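Fatty Acyl-Adenylate Ligase (Escherichia coli, PDB 3PBK) belongs to the ANL superfamily of AMP-binding enzymes and holds 5'-O-[(S)-(dodecanoyloxy)(hydroxy)phosphoryl]adenosine in its ligand pocket. Local coordinates at residues N203-K213 / N341-E350; L54-L65 / V87-L98. One frame throughout, in Å; residues are numbered along the deposited sequence.

Contact 1: residues N203-K213 / N341-E350; sequences NLRAISHDGIK and NALAVSFSDE. With 1ZZ (5'-O-[(S)-(dodecanoyloxy)(hydroxy)phosphoryl]adenosine), chain C.
Ile207, near the end of helix 197-211, meets Phe347 of strand 344-347 at the edge of the ring. Ile207 CG1 lies 3.8 Å from Phe347 CZ, near the ring plane, and the same CG1 touches Ala344 CB at 3.5 Å. The two branches of Ile207 have different tasks. CG1, anti to the carbonyl carbon (chi1 -70°), turns to the strand, while CG2 reaches the ligand, 3.6 Å from 1ZZ C2.

Gly211 C and Ile212 N lie over one face of the Phe347 ring. Ile212 CG1 adds a contact of 3.7 Å with Phe347 CE2. Leu343 sets both methyls along the acyl chain of 1ZZ, CD1 near C6 and CD2 near C8. Val233 of helix 229-241 also touches Leu343. Toward the start of the helical segment, Asn203 CB packs on Ala342 CB at 3.8 Å.

The far end is looser and wetter. Lys213 NZ stands 4.1 Å from Glu350 OE1, too far apart to count as a salt bridge, and Glu350 OE2 pairs with Arg215 instead. One water donates to both Gly211 O and Ser348 O. A second accepts from Lys213 NZ, at 2.8 Å, and from Glu350 N.

The chemistry is thus divided. Hydrocarbon groups meet beside the dodecanoyl chain and form part of the apolar wall there, whereas charged groups and the two waters gather toward Lys213 and Glu350.

Contact 2: residues L54-L65 / V87-L98; sequences LKARAEAGAKRL and VEAFFACQYAGL
Ala58 and Ala92 mark the crossing of two helices that meet through small residues, 51-67 and 84-95, in the AMP-binding fold. The axes of the short segments approach to 7.3 Å and cross at -63°. Small residues, Ala58, Gly61, Ala62, Ala92 and Ala96, allow the backbones to come this near.

Backbone contacts lie at the centre. Ala92 CA points its hydrogen at Ala58 O, 3.3 Å away, and Ala62 CA makes a more bent contact with Ala92 O.

Apolar contacts extend along the crossing. The side chain of Tyr95 is a knob in the hole formed by Lys55, Ala58, Glu59 and Ala62. Ala58 CB lies over one face of its ring, and Ala62 CB touches its CB. Leu54 meets Val87 and Phe91 at about right angles, with Leu54 CD1 3.9 Å from Val87 CG1. At the other end, Leu65 CD1 packs on Leu98 CD1 at 3.6 Å. Just before Leu98, Gly97, with positive phi, closes the end of helix 84-95 in a Schellman motif.

Polar contacts flank the alanine crossing. Tyr95 OH is hydrogen-bonded to Asp27, which also forms a salt bridge with Lys55. Lys55 NZ also forms a salt bridge with Glu59 OE2. Across the helices, Arg57, extended from CG to NE, crosses Glu88 at a slant, and the two form a salt bridge. Arg57 NH1 donates to Glu88 OE2 over 2.8 Å with an angle of 149° at the hydrogen, meeting that oxygen from 46° above the carboxylate plane.

Contact 2 comes first along the chain and closes before contact 1 opens. Their centres are 27 Å apart, and their nearest atoms about 8 Å, without touching. All four segments belong to the AMP-binding enzyme region of the chain. Contact 2 lies against strand 75-79 of the four-stranded parallel sheet. Contact 1 uses strand 344-347 of the nine-stranded mixed sheet. Helix 229-241 runs between them: Leu236, Leu237 and Val240 touch Phe91, and Asp229 and Val233 touch Leu343. Contact 1 supplies Ile207 and Leu343 to the ligand pocket, while contact 2 joins two helices farther out, with the side chain of Phe91 about 14 Å from 1ZZ.

Contact 1: residues N203-K213 / N341-E350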
loop_
_atom_site.group_PDB
_atom_site.type_symbol
_atom_site.label_atom_id
_atom_site.label_comp_id
_atom_site.label_asym_id
_atom_site.label_seq_id
_atom_site.Cartn_x
_atom_site.Cartn_y
_atom_site.Cartn_z
ATOM N N ASN A 203 15.541 -2.749 -3.769
ATOM C CA ASN A 203 14.656 -2.295 -2.719
ATOM C C ASN A 203 14.627 -3.270 -1.555
ATOM O O ASN A 203 14.733 -2.861 -0.406
ATOM C CB ASN A 203 13.248 -2.016 -3.233
ATOM C CG ASN A 203 12.523 -0.977 -2.393
ATOM O OD1 ASN A 203 12.996 0.140 -2.251
ATOM N ND2 ASN A 203 11.383 -1.344 -1.829
ATOM N N LEU A 204 14.495 -4.556 -1.844
ATOM C CA LEU A 204 14.587 -5.561 -0.793
ATOM C C LEU A 204 15.863 -5.382 0.037
ATOM O O LEU A 204 15.838 -5.433 1.265
ATOM C CB LEU A 204 14.544 -6.956 -1.397
ATOM C CG LEU A 204 13.184 -7.645 -1.448
ATOM C CD1 LEU A 204 12.054 -6.639 -1.372
ATOM C CD2 LEU A 204 13.093 -8.487 -2.694
ATOM N N ARG A 205 16.980 -5.165 -0.643
ATOM C CA ARG A 205 18.239 -4.879 0.022
ATOM C C ARG A 205 18.120 -3.627 0.910
ATOM O O ARG A 205 18.484 -3.650 2.082
ATOM C CB ARG A 205 19.341 -4.744 -1.033
ATOM C CG ARG A 205 20.664 -4.251 -0.520
ATOM C CD ARG A 205 21.323 -5.234 0.417
ATOM N NE ARG A 205 22.580 -4.699 0.941
ATOM C CZ ARG A 205 23.353 -5.337 1.816
ATOM N NH1 ARG A 205 22.995 -6.533 2.263
ATOM N NH2 ARG A 205 24.483 -4.785 2.247
ATOM N N ALA A 206 17.581 -2.542 0.362
ATOM C CA ALA A 206 17.404 -1.306 1.134
ATOM C C ALA A 206 16.566 -1.528 2.393
ATOM O O ALA A 206 16.967 -1.147 3.496
ATOM C CB ALA A 206 16.784 -0.210 0.269
ATOM N N ILE A 207 15.400 -2.147 2.217
ATOM C CA ILE A 207 14.468 -2.394 3.308
ATOM C C ILE A 207 15.101 -3.208 4.407
ATOM O O ILE A 207 15.174 -2.758 5.549
ATOM C CB ILE A 207 13.236 -3.152 2.834
ATOM C CG1 ILE A 207 12.373 -2.251 1.948
ATOM C CG2 ILE A 207 12.447 -3.651 4.032
ATOM C CD1 ILE A 207 11.459 -3.017 1.004
ATOM N N SER A 208 15.563 -4.407 4.069
ATOM C CA SER A 208 16.129 -5.309 5.071
ATOM C C SER A 208 17.414 -4.788 5.747
ATOM O O SER A 208 17.601 -4.924 6.956
ATOM C CB SER A 208 16.396 -6.677 4.450
ATOM O OG SER A 208 17.438 -6.584 3.494
ATOM N N HIS A 209 18.303 -4.194 4.970
ATOM C CA HIS A 209 19.611 -3.888 5.497
ATOM C C HIS A 209 19.753 -2.456 5.970
ATOM O O HIS A 209 20.637 -2.155 6.778
ATOM C CB HIS A 209 20.672 -4.179 4.449
ATOM C CG HIS A 209 22.057 -3.839 4.891
ATOM N ND1 HIS A 209 22.738 -2.736 4.423
ATOM C CD2 HIS A 209 22.884 -4.450 5.773
ATOM C CE1 HIS A 209 23.931 -2.686 4.993
ATOM N NE2 HIS A 209 24.043 -3.714 5.814
ATOM N N ASP A 210 18.890 -1.571 5.472
ATOM C CA ASP A 210 19.058 -0.135 5.721
ATOM C C ASP A 210 17.836 0.597 6.275
ATOM O O ASP A 210 17.971 1.528 7.066
ATOM C CB ASP A 210 19.581 0.552 4.461
ATOM C CG ASP A 210 20.935 0.022 4.052
ATOM O OD1 ASP A 210 21.186 -0.144 2.833
ATOM O OD2 ASP A 210 21.749 -0.253 4.968
ATOM N N GLY A 211 16.648 0.175 5.867
ATOM C CA GLY A 211 15.432 0.842 6.296
ATOM C C GLY A 211 14.878 0.267 7.581
ATOM O O GLY A 211 14.978 0.877 8.644
ATOM N N ILE A 212 14.286 -0.914 7.488
ATOM C CA ILE A 212 13.767 -1.573 8.667
ATOM C C ILE A 212 14.933 -1.953 9.563
ATOM O O ILE A 212 14.879 -1.782 10.780
ATOM C CB ILE A 212 12.963 -2.844 8.302
ATOM C CG1 ILE A 212 11.672 -2.482 7.554
ATOM C CG2 ILE A 212 12.658 -3.665 9.557
ATOM C CD1 ILE A 212 10.463 -2.313 8.437
ATOM N N LYS A 213 15.994 -2.460 8.940
ATOM C CA LYS A 213 17.105 -3.055 9.671
ATOM C C LYS A 213 16.648 -4.305 10.427
ATOM O O LYS A 213 16.412 -4.275 11.633
ATOM C CB LYS A 213 17.746 -2.026 10.599
ATOM C CG LYS A 213 18.385 -0.893 9.822
ATOM C CD LYS A 213 18.862 0.224 10.711
ATOM C CE LYS A 213 19.791 1.138 9.944
ATOM N NZ LYS A 213 20.104 2.360 10.726
ATOM N N ASN A 341 8.545 2.628 -7.025
ATOM C CA ASN A 341 9.891 2.397 -6.519
ATOM C C ASN A 341 9.942 1.003 -5.898
ATOM O O ASN A 341 10.685 0.769 -4.948
ATOM C CB ASN A 341 10.252 3.459 -5.474
ATOM C CG ASN A 341 11.745 3.473 -5.119
ATOM O OD1 ASN A 341 12.129 3.214 -3.977
ATOM N ND2 ASN A 341 12.587 3.793 -6.098
ATOM N N ALA A 342 9.143 0.087 -6.450
ATOM C CA ALA A 342 8.934 -1.247 -5.879
ATOM C C ALA A 342 8.107 -1.189 -4.586
ATOM O O ALA A 342 7.022 -1.741 -4.511
ATOM C CB ALA A 342 10.263 -1.971 -5.654
ATOM N N LEU A 343 8.618 -0.501 -3.575
ATOM C CA LEU A 343 7.900 -0.372 -2.322
ATOM C C LEU A 343 8.404 0.804 -1.478
ATOM O O LEU A 343 7.721 1.821 -1.353
ATOM C CB LEU A 343 8.036 -1.656 -1.524
ATOM C CG LEU A 343 6.959 -1.998 -0.497
ATOM C CD1 LEU A 343 7.624 -2.630 0.708
ATOM C CD2 LEU A 343 6.162 -0.784 -0.090
ATOM N N ALA A 344 9.600 0.658 -0.909
ATOM C CA ALA A 344 10.077 1.568 0.132
ATOM C C ALA A 344 10.930 2.720 -0.390
ATOM O O ALA A 344 11.684 2.558 -1.347
ATOM C CB ALA A 344 10.835 0.791 1.192
ATOM N N VAL A 345 10.814 3.880 0.251
ATOM C CA VAL A 345 11.599 5.053 -0.124
ATOM C C VAL A 345 12.334 5.636 1.085
ATOM O O VAL A 345 13.445 6.148 0.961
ATOM C CB VAL A 345 10.725 6.139 -0.796
ATOM C CG1 VAL A 345 11.394 7.488 -0.718
ATOM C CG2 VAL A 345 10.441 5.783 -2.237
ATOM N N SER A 346 11.716 5.552 2.257
ATOM C CA SER A 346 12.355 6.027 3.473
ATOM C C SER A 346 11.712 5.451 4.714
ATOM O O SER A 346 10.554 5.055 4.704
ATOM C CB SER A 346 12.328 7.547 3.541
ATOM O OG SER A 346 11.006 8.023 3.541
ATOM N N PHE A 347 12.491 5.412 5.786
ATOM C CA PHE A 347 12.055 4.877 7.059
ATOM C C PHE A 347 12.528 5.823 8.144
ATOM O O PHE A 347 13.610 6.388 8.041
ATOM C CB PHE A 347 12.681 3.504 7.296
ATOM C CG PHE A 347 12.264 2.452 6.298
ATOM C CD1 PHE A 347 12.921 2.321 5.093
ATOM C CD2 PHE A 347 11.224 1.581 6.578
ATOM C CE1 PHE A 347 12.546 1.345 4.182
ATOM C CE2 PHE A 347 10.844 0.600 5.670
ATOM C CZ PHE A 347 11.509 0.482 4.470
ATOM N N SER A 348 11.720 6.008 9.182
ATOM C CA SER A 348 12.155 6.774 10.339
ATOM C C SER A 348 13.302 6.017 11.016
ATOM O O SER A 348 13.511 4.825 10.763
ATOM C CB SER A 348 10.997 7.001 11.309
ATOM O OG SER A 348 11.311 8.003 12.264
ATOM N N ASP A 349 14.052 6.711 11.866
ATOM C CA ASP A 349 15.219 6.107 12.486
ATOM C C ASP A 349 14.847 4.878 13.317
ATOM O O ASP A 349 13.675 4.668 13.668
ATOM C CB ASP A 349 15.968 7.129 13.333
ATOM C CG ASP A 349 16.681 8.189 12.488
ATOM O OD1 ASP A 349 17.173 7.858 11.384
ATOM O OD2 ASP A 349 16.756 9.358 12.942
ATOM N N GLU A 350 15.853 4.052 13.605
ATOM C CA GLU A 350 15.678 2.851 14.407
ATOM C C GLU A 350 15.331 3.305 15.812
ATOM O O GLU A 350 15.838 4.327 16.279
ATOM C CB GLU A 350 16.978 2.050 14.403
ATOM C CG GLU A 350 16.816 0.541 14.471
ATOM C CD GLU A 350 18.152 -0.217 14.317
ATOM O OE1 GLU A 350 19.233 0.438 14.286
ATOM O OE2 GLU A 350 18.108 -1.476 14.226
HETATM P P 1ZZ C . 1.436 2.331 -3.050
HETATM C C1 1ZZ C . 9.313 -6.166 6.250
HETATM N N1 1ZZ C . 1.922 7.328 0.710
HETATM O O1 1ZZ C . 1.864 2.109 0.253
HETATM C C2 1ZZ C . 9.367 -4.941 5.376
HETATM N N2 1ZZ C . 3.190 6.443 2.298
HETATM O O2 1ZZ C . 2.445 1.622 -1.954
HETATM C C3 1ZZ C . 8.096 -4.109 5.234
HETATM N N3 1ZZ C . 1.556 9.546 1.923
HETATM O O3 1ZZ C . 2.004 2.591 -4.512
HETATM C C4 1ZZ C . 8.282 -2.775 4.487
HETATM N N4 1ZZ C . 2.599 9.687 3.989
HETATM O O4 1ZZ C . 0.294 1.586 -3.220
HETATM C C5 1ZZ C . 7.276 -1.624 4.603
HETATM N N5 1ZZ C . 3.925 7.811 4.803
HETATM O O5 1ZZ C . 1.048 3.771 -2.480
HETATM C C6 1ZZ C . 7.291 -0.735 3.386
HETATM O O6 1ZZ C . 1.163 6.187 -1.096
HETATM C C7 1ZZ C . 7.053 0.748 3.504
HETATM O O7 1ZZ C . 1.236 9.579 -2.083
HETATM C C8 1ZZ C . 6.413 1.439 2.321
HETATM O O8 1ZZ C . 3.135 7.973 -3.490
HETATM C C9 1ZZ C . 5.130 2.260 2.519
HETATM C C10 1ZZ C . 3.956 2.086 1.588
HETATM C C11 1ZZ C . 3.996 1.813 0.148
HETATM C C12 1ZZ C . 2.734 2.010 -0.549
HETATM C C13 1ZZ C . 1.735 4.850 -3.060
HETATM C C14 1ZZ C . 1.447 6.252 -2.507
HETATM C C15 1ZZ C . 2.470 7.399 -2.421
HETATM C C16 1ZZ C . 1.722 8.357 -1.593
HETATM C C17 1ZZ C . 1.139 7.482 -0.537
HETATM C C18 1ZZ C . 2.616 6.246 1.061
HETATM C C19 1ZZ C . 2.825 7.727 2.703
HETATM C C20 1ZZ C . 2.065 8.268 1.782
HETATM C C21 1ZZ C . 1.850 10.222 3.063
HETATM C C22 1ZZ C . 3.106 8.391 3.813
HETATM O O HOH W 1 15.900 3.423 9.513
HETATM O O HOH W 2 18.076 4.149 11.622
#

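Contact 2: residues L54-L65 / V87-L98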
loop_
_atom_site.group_PDB
_atom_site.type_symbol
_atom_site.label_atom_id
_atom_site.label_comp_id
_atom_site.label_asym_id
_atom_site.label_seq_id
_atom_site.Cartn_x
_atom_site.Cartn_y
_atom_site.Cartn_z
ATOM N N LEU A 54 8.622 -24.486 -0.924
ATOM C CA LEU A 54 8.204 -23.496 -1.905
ATOM C C LEU A 54 9.071 -23.545 -3.170
ATOM O O LEU A 54 8.555 -23.531 -4.287
ATOM C CB LEU A 54 8.226 -22.101 -1.294
ATOM C CG LEU A 54 8.313 -20.970 -2.314
ATOM C CD1 LEU A 54 7.010 -20.803 -3.080
ATOM C CD2 LEU A 54 8.690 -19.688 -1.614
ATOM N N LYS A 55 10.387 -23.607 -2.992
ATOM C CA LYS A 55 11.312 -23.757 -4.118
ATOM C C LYS A 55 10.896 -24.903 -5.069
ATOM O O LYS A 55 10.816 -24.726 -6.289
ATOM C CB LYS A 55 12.728 -23.997 -3.583
ATOM C CG LYS A 55 13.811 -24.105 -4.640
ATOM C CD LYS A 55 14.936 -25.011 -4.162
ATOM C CE LYS A 55 16.290 -24.575 -4.723
ATOM N NZ LYS A 55 16.335 -24.542 -6.213
ATOM N N ALA A 56 10.634 -26.077 -4.496
ATOM C CA ALA A 56 10.224 -27.241 -5.265
ATOM C C ALA A 56 8.947 -26.953 -6.033
ATOM O O ALA A 56 8.911 -27.044 -7.258
ATOM C CB ALA A 56 10.029 -28.433 -4.353
ATOM N N ARG A 57 7.894 -26.606 -5.307
ATOM C CA ARG A 57 6.628 -26.303 -5.950
ATOM C C ARG A 57 6.776 -25.212 -7.004
ATOM O O ARG A 57 6.066 -25.213 -8.002
ATOM C CB ARG A 57 5.578 -25.921 -4.912
ATOM C CG ARG A 57 5.297 -27.034 -3.931
ATOM C CD ARG A 57 4.184 -26.675 -2.975
ATOM N NE ARG A 57 4.003 -27.705 -1.960
ATOM C CZ ARG A 57 3.196 -27.583 -0.911
ATOM N NH1 ARG A 57 2.498 -26.468 -0.737
ATOM N NH2 ARG A 57 3.086 -28.574 -0.032
ATOM N N ALA A 58 7.706 -24.291 -6.791
ATOM C CA ALA A 58 7.941 -23.226 -7.766
ATOM C C ALA A 58 8.625 -23.736 -9.047
ATOM O O ALA A 58 8.247 -23.342 -10.150
ATOM C CB ALA A 58 8.738 -22.085 -7.142
ATOM N N GLU A 59 9.624 -24.611 -8.895
ATOM C CA GLU A 59 10.306 -25.225 -10.041
ATOM C C GLU A 59 9.341 -26.055 -10.882
ATOM O O GLU A 59 9.257 -25.882 -12.097
ATOM C CB GLU A 59 11.454 -26.116 -9.576
ATOM C CG GLU A 59 12.732 -25.386 -9.223
ATOM C CD GLU A 59 13.708 -26.277 -8.464
ATOM O OE1 GLU A 59 13.490 -27.514 -8.408
ATOM O OE2 GLU A 59 14.693 -25.738 -7.920
ATOM N N ALA A 60 8.623 -26.964 -10.227
ATOM C CA ALA A 60 7.628 -27.789 -10.900
ATOM C C ALA A 60 6.611 -26.919 -11.627
ATOM O O ALA A 60 6.347 -27.106 -12.816
ATOM C CB ALA A 60 6.931 -28.696 -9.902
ATOM N N GLY A 61 6.038 -25.966 -10.903
ATOM C CA GLY A 61 5.063 -25.058 -11.478
ATOM C C GLY A 61 5.639 -24.337 -12.675
ATOM O O GLY A 61 4.978 -24.175 -13.694
ATOM N N ALA A 62 6.882 -23.901 -12.549
ATOM C CA ALA A 62 7.559 -23.250 -13.655
ATOM C C ALA A 62 7.514 -24.128 -14.919
ATOM O O ALA A 62 7.312 -23.634 -16.032
ATOM C CB ALA A 62 8.997 -22.913 -13.270
ATOM N N LYS A 63 7.693 -25.434 -14.742
ATOM C CA LYS A 63 7.684 -26.352 -15.877
ATOM C C LYS A 63 6.265 -26.609 -16.383
ATOM O O LYS A 63 6.030 -26.622 -17.590
ATOM C CB LYS A 63 8.407 -27.655 -15.532
ATOM C CG LYS A 63 9.924 -27.522 -15.513
ATOM C CD LYS A 63 10.585 -28.749 -14.892
ATOM C CE LYS A 63 12.095 -28.727 -15.098
ATOM N NZ LYS A 63 12.734 -30.016 -14.713
ATOM N N ARG A 64 5.315 -26.800 -15.472
ATOM C CA ARG A 64 3.921 -26.896 -15.879
ATOM C C ARG A 64 3.561 -25.708 -16.762
ATOM O O ARG A 64 3.135 -25.871 -17.903
ATOM C CB ARG A 64 2.999 -26.939 -14.668
ATOM C CG ARG A 64 3.160 -28.178 -13.813
ATOM C CD ARG A 64 1.904 -28.447 -12.985
ATOM N NE ARG A 64 1.704 -27.479 -11.906
ATOM C CZ ARG A 64 2.561 -27.285 -10.905
ATOM N NH1 ARG A 64 3.699 -27.972 -10.857
ATOM N NH2 ARG A 64 2.296 -26.394 -9.957
ATOM N N LEU A 65 3.752 -24.509 -16.227
ATOM C CA LEU A 65 3.453 -23.283 -16.955
ATOM C C LEU A 65 4.027 -23.258 -18.362
ATOM O O LEU A 65 3.394 -22.754 -19.283
ATOM C CB LEU A 65 3.957 -22.071 -16.180
ATOM C CG LEU A 65 2.969 -21.540 -15.153
ATOM C CD1 LEU A 65 3.471 -20.248 -14.546
ATOM C CD2 LEU A 65 1.632 -21.345 -15.826
ATOM N N VAL A 87 1.271 -18.011 -3.556
ATOM C CA VAL A 87 2.714 -17.883 -3.423
ATOM C C VAL A 87 3.413 -18.787 -4.426
ATOM O O VAL A 87 4.282 -18.334 -5.168
ATOM C CB VAL A 87 3.199 -18.206 -1.998
ATOM C CG1 VAL A 87 4.696 -17.954 -1.872
ATOM C CG2 VAL A 87 2.444 -17.372 -0.985
ATOM N N GLU A 88 3.030 -20.061 -4.462
ATOM C CA GLU A 88 3.673 -21.011 -5.364
ATOM C C GLU A 88 3.564 -20.520 -6.795
ATOM O O GLU A 88 4.551 -20.457 -7.520
ATOM C CB GLU A 88 3.044 -22.397 -5.245
ATOM C CG GLU A 88 3.124 -23.022 -3.862
ATOM C CD GLU A 88 2.191 -24.214 -3.739
ATOM O OE1 GLU A 88 1.893 -24.822 -4.792
ATOM O OE2 GLU A 88 1.747 -24.539 -2.610
ATOM N N ALA A 89 2.351 -20.163 -7.190
ATOM C CA ALA A 89 2.091 -19.678 -8.539
ATOM C C ALA A 89 2.993 -18.508 -8.922
ATOM O O ALA A 89 3.493 -18.429 -10.045
ATOM C CB ALA A 89 0.632 -19.277 -8.671
ATOM N N PHE A 90 3.184 -17.598 -7.972
ATOM C CA PHE A 90 3.971 -16.389 -8.188
ATOM C C PHE A 90 5.447 -16.696 -8.473
ATOM O O PHE A 90 6.024 -16.167 -9.425
ATOM C CB PHE A 90 3.827 -15.448 -6.990
ATOM C CG PHE A 90 4.576 -14.169 -7.145
ATOM C CD1 PHE A 90 5.854 -14.040 -6.655
ATOM C CD2 PHE A 90 4.017 -13.103 -7.805
ATOM C CE1 PHE A 90 6.550 -12.868 -6.815
ATOM C CE2 PHE A 90 4.719 -11.928 -7.960
ATOM C CZ PHE A 90 5.982 -11.814 -7.467
ATOM N N PHE A 91 6.057 -17.550 -7.656
ATOM C CA PHE A 91 7.444 -17.952 -7.889
ATOM C C PHE A 91 7.576 -18.927 -9.060
ATOM O O PHE A 91 8.579 -18.935 -9.777
ATOM C CB PHE A 91 8.062 -18.531 -6.617
ATOM C CG PHE A 91 8.560 -17.482 -5.671
ATOM C CD1 PHE A 91 9.828 -16.939 -5.827
ATOM C CD2 PHE A 91 7.757 -17.017 -4.646
ATOM C CE1 PHE A 91 10.290 -15.966 -4.966
ATOM C CE2 PHE A 91 8.214 -16.043 -3.782
ATOM C CZ PHE A 91 9.482 -15.517 -3.941
ATOM N N ALA A 92 6.550 -19.746 -9.245
ATOM C CA ALA A 92 6.463 -20.564 -10.429
ATOM C C ALA A 92 6.643 -19.660 -11.641
ATOM O O ALA A 92 7.238 -20.054 -12.640
ATOM C CB ALA A 92 5.130 -21.276 -10.481
ATOM N N CYS A 93 6.142 -18.435 -11.552
ATOM C CA CYS A 93 6.290 -17.505 -12.654
ATOM C C CYS A 93 7.726 -17.042 -12.807
ATOM O O CYS A 93 8.256 -16.992 -13.919
ATOM C CB CYS A 93 5.371 -16.312 -12.475
ATOM S SG CYS A 93 3.718 -16.662 -13.045
ATOM N N GLN A 94 8.349 -16.708 -11.683
ATOM C CA GLN A 94 9.719 -16.222 -11.670
ATOM C C GLN A 94 10.657 -17.232 -12.309
ATOM O O GLN A 94 11.474 -16.869 -13.155
ATOM C CB GLN A 94 10.162 -15.935 -10.235
ATOM C CG GLN A 94 9.342 -14.874 -9.529
ATOM C CD GLN A 94 9.219 -13.609 -10.350
ATOM O OE1 GLN A 94 8.125 -13.095 -10.540
ATOM N NE2 GLN A 94 10.343 -13.105 -10.849
ATOM N N TYR A 95 10.527 -18.493 -11.894
ATOM C CA TYR A 95 11.382 -19.595 -12.347
ATOM C C TYR A 95 11.169 -19.927 -13.812
ATOM O O TYR A 95 12.092 -20.349 -14.506
ATOM C CB TYR A 95 11.112 -20.846 -11.512
ATOM C CG TYR A 95 11.880 -20.888 -10.215
ATOM C CD1 TYR A 95 11.631 -19.967 -9.204
ATOM C CD2 TYR A 95 12.858 -21.849 -10.000
ATOM C CE1 TYR A 95 12.341 -20.002 -8.017
ATOM C CE2 TYR A 95 13.572 -21.892 -8.811
ATOM C CZ TYR A 95 13.307 -20.968 -7.828
ATOM O OH TYR A 95 14.016 -21.016 -6.656
ATOM N N ALA A 96 9.936 -19.751 -14.267
ATOM C CA ALA A 96 9.588 -19.988 -15.653
ATOM C C ALA A 96 9.871 -18.751 -16.494
ATOM O O ALA A 96 9.569 -18.722 -17.680
ATOM C CB ALA A 96 8.138 -20.380 -15.764
ATOM N N GLY A 97 10.446 -17.728 -15.875
ATOM C CA GLY A 97 10.815 -16.515 -16.585
ATOM C C GLY A 97 9.631 -15.704 -17.077
ATOM O O GLY A 97 9.793 -14.784 -17.887
ATOM N N LEU A 98 8.439 -16.045 -16.580
ATOM C CA LEU A 98 7.203 -15.353 -16.950
ATOM C C LEU A 98 6.973 -14.145 -16.068
ATOM O O LEU A 98 7.430 -14.097 -14.929
ATOM C CB LEU A 98 6.009 -16.294 -16.833
ATOM C CG LEU A 98 6.085 -17.576 -17.657
ATOM C CD1 LEU A 98 4.867 -18.418 -17.364
ATOM C CD2 LEU A 98 6.180 -17.260 -19.139
#